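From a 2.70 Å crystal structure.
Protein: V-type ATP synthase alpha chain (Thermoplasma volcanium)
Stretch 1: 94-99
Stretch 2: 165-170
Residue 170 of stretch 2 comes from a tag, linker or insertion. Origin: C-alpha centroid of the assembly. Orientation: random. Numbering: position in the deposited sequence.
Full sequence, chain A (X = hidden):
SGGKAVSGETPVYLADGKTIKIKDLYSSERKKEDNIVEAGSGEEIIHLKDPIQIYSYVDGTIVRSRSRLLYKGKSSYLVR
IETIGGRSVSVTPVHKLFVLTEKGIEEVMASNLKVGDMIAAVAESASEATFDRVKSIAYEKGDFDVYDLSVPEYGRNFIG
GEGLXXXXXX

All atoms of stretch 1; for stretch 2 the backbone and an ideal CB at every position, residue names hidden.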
# COMPACT_ATOMS: atom_id res chain seq x y z
N VAL A 94 -10.86 -4.81 -2.16
CA VAL A 94 -10.98 -5.07 -0.72
C VAL A 94 -9.93 -4.34 0.14
O VAL A 94 -10.05 -4.32 1.37
CB VAL A 94 -10.99 -6.59 -0.35
CG1 VAL A 94 -12.23 -7.26 -0.88
CG2 VAL A 94 -9.77 -7.30 -0.87
N HIS A 95 -8.92 -3.76 -0.50
CA HIS A 95 -7.94 -2.94 0.19
C HIS A 95 -8.61 -1.75 0.87
O HIS A 95 -9.61 -1.23 0.36
CB HIS A 95 -6.88 -2.42 -0.77
CG HIS A 95 -5.53 -2.28 -0.15
ND1 HIS A 95 -5.36 -1.90 1.16
CD2 HIS A 95 -4.29 -2.52 -0.64
CE1 HIS A 95 -4.07 -1.88 1.44
NE2 HIS A 95 -3.40 -2.25 0.37
N LYS A 96 -8.04 -1.32 2.00
CA LYS A 96 -8.65 -0.27 2.83
C LYS A 96 -7.86 1.02 2.90
O LYS A 96 -6.62 1.01 2.94
CB LYS A 96 -8.91 -0.76 4.25
CG LYS A 96 -10.10 -1.66 4.34
CD LYS A 96 -10.13 -2.46 5.62
CE LYS A 96 -11.45 -3.20 5.71
NZ LYS A 96 -11.64 -3.85 7.02
N LEU A 97 -8.60 2.12 2.90
CA LEU A 97 -8.01 3.44 3.10
C LEU A 97 -8.59 3.97 4.40
O LEU A 97 -9.54 3.39 4.94
CB LEU A 97 -8.36 4.38 1.94
CG LEU A 97 -7.89 4.17 0.48
CD1 LEU A 97 -6.42 4.36 0.32
CD2 LEU A 97 -8.29 2.81 -0.12
N PHE A 98 -8.02 5.05 4.90
CA PHE A 98 -8.53 5.68 6.11
C PHE A 98 -9.24 6.97 5.74
O PHE A 98 -8.69 7.81 5.01
CB PHE A 98 -7.39 5.98 7.07
CG PHE A 98 -6.84 4.76 7.72
CD1 PHE A 98 -7.54 4.13 8.75
CD2 PHE A 98 -5.63 4.21 7.28
CE1 PHE A 98 -7.05 2.98 9.35
CE2 PHE A 98 -5.11 3.06 7.87
CZ PHE A 98 -5.82 2.44 8.90
N VAL A 99 -10.46 7.13 6.25
CA VAL A 99 -11.26 8.32 5.93
C VAL A 99 -11.60 9.15 7.14
O VAL A 99 -12.09 8.64 8.14
CB VAL A 99 -12.58 7.95 5.21
CG1 VAL A 99 -13.37 9.19 4.86
CG2 VAL A 99 -12.25 7.23 3.96
N UNK A 165 0.23 7.95 0.41
CA UNK A 165 -1.05 7.50 0.95
C UNK A 165 -0.82 6.42 2.00
O UNK A 165 0.23 5.72 2.00
CB UNK A 165 -1.96 6.98 -0.17
N UNK A 166 -1.79 6.30 2.89
CA UNK A 166 -1.67 5.41 4.02
C UNK A 166 -2.63 4.26 3.80
O UNK A 166 -3.86 4.46 3.71
CB UNK A 166 -1.95 6.13 5.34
N UNK A 167 -2.06 3.06 3.72
CA UNK A 167 -2.84 1.90 3.28
C UNK A 167 -2.96 0.89 4.39
O UNK A 167 -1.95 0.45 4.96
CB UNK A 167 -2.21 1.25 2.05
N UNK A 168 -4.19 0.55 4.73
CA UNK A 168 -4.44 -0.47 5.75
C UNK A 168 -4.43 -1.89 5.20
O UNK A 168 -5.48 -2.47 4.89
CB UNK A 168 -5.79 -0.20 6.43
N UNK A 169 -3.23 -2.45 5.09
CA UNK A 169 -3.05 -3.78 4.51
C UNK A 169 -3.08 -4.84 5.61
O UNK A 169 -3.03 -6.05 5.32
CB UNK A 169 -1.74 -3.86 3.73
N UNK A 170 -3.10 -4.39 6.87
CA UNK A 170 -3.17 -5.27 8.03
C UNK A 170 -4.26 -6.32 7.86
O UNK A 170 -4.18 -7.41 8.42
OXT UNK A 170 -5.23 -6.07 7.14
CB UNK A 170 -3.42 -4.46 9.30

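The two segments run side by side with their strand directions at 121°, antiparallel in sense but strongly splayed, so the contact is tightest near K96 and L97 and opens toward the start of the second segment.

Position 165 lies on the widening side. Its CA-to-CB bond points sideways, and its ideal CB is 5.2 Å from L97 CD1, the nearest atom on offer. Phi and psi of -72° and 156° suit an extended chain, and many side chains would fit; an apolar one would agree best with the leucine methyl. The residue is L165, whose side chain comes no nearer than 5.2 Å to the first segment.

At position 166 the CB again points sideways, 4.6 Å from F98 CD2. The extended backbone (-110°, 119°) and the neighboring phenyl ring favor an apolar group, with a β-branched residue or leucine both plausible. V166 is found, in the t rotamer, and its CG1 lies 4.0 Å from F98 CD2. Its carbonyl sits at the edge of the phenyl ring, with O 4.0 Å from F98 CD2. Because the strands have already diverged here, a water spans the gap: it accepts from F98 N at 2.9 Å and lies 2.8 Å from V166 O, within reach of donating to it.

Position 167 projects to the same side of the pairing as L97. The ideal CB is 3.7 Å from H95 CE1 and 4.5 Å from K96 O, while the methyls of L97 lie farther along that side. No charge is offered, and the L97 methyl group favors an aliphatic side chain; leucine, isoleucine, valine or methionine could each serve. The deposited L167, with chi1 at -58° and chi2 at 161°, brings CD2 to 3.4 Å from L97 CD1, a close apolar contact. Its CB remains 3.7 Å from H95 CE1, so the leucine touches both the imidazole and the leucine of the first segment.

Position 168 turns to the other side, shared with K96. Its N donates a hydrogen bond to K96 O, 3.1 Å long with an N-H...O angle of 153°, which ties the two backbones together here. The ideal CB lies 3.6 Å from F98 CZ, and the aliphatic chain of K96 runs nearby, so a flat ring or a long, partly apolar side chain would suit. H168 occupies the site with chi1 at -172°. K96 CD approaches the edge of its imidazole, 3.8 Å from H168 ND1, and the F98 and H168 rings meet obliquely, their centroids 5.5 Å apart and their planes at 57°.

At position 169 the chain leaves the extended conformation (-93°, -7°). The ideal CB, directed sideways, is 3.8 Å from H95 CE1, and small or polar residues common in turns would be compatible. N169 is present; its CB stays 3.9 Å from H95 CE1 while its amide leads away, ND2 being hydrogen-bonded elsewhere in the structure.

Position 170 ends the chain, with nothing of the first segment within 5.5 Å of its ideal CB, so no preference follows. It is A170, a poorly ordered tag residue.

Stretch 2, residues 165-170: LVLHNA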
# COMPACT_ATOMS: atom_id res chain seq x y z
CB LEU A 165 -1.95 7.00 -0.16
CG LEU A 165 -2.29 8.07 -1.20
CD1 LEU A 165 -2.75 7.43 -2.51
CD2 LEU A 165 -3.36 9.02 -0.65
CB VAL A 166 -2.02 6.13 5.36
CG1 VAL A 166 -1.82 5.17 6.55
CG2 VAL A 166 -1.18 7.40 5.52
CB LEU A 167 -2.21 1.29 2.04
CG LEU A 167 -2.15 2.36 0.93
CD1 LEU A 167 -1.18 2.07 -0.19
CD2 LEU A 167 -3.55 2.53 0.39
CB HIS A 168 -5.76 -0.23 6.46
CG HIS A 168 -5.97 -1.13 7.62
ND1 HIS A 168 -7.09 -1.91 7.77
CD2 HIS A 168 -5.17 -1.41 8.68
CE1 HIS A 168 -6.99 -2.62 8.88
NE2 HIS A 168 -5.83 -2.33 9.46
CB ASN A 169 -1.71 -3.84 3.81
CG ASN A 169 -0.57 -3.80 4.79
OD1 ASN A 169 -0.73 -3.33 5.93
ND2 ASN A 169 0.58 -4.32 4.38
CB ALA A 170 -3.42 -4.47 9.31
O HOH W 1 -5.81 6.49 3.61
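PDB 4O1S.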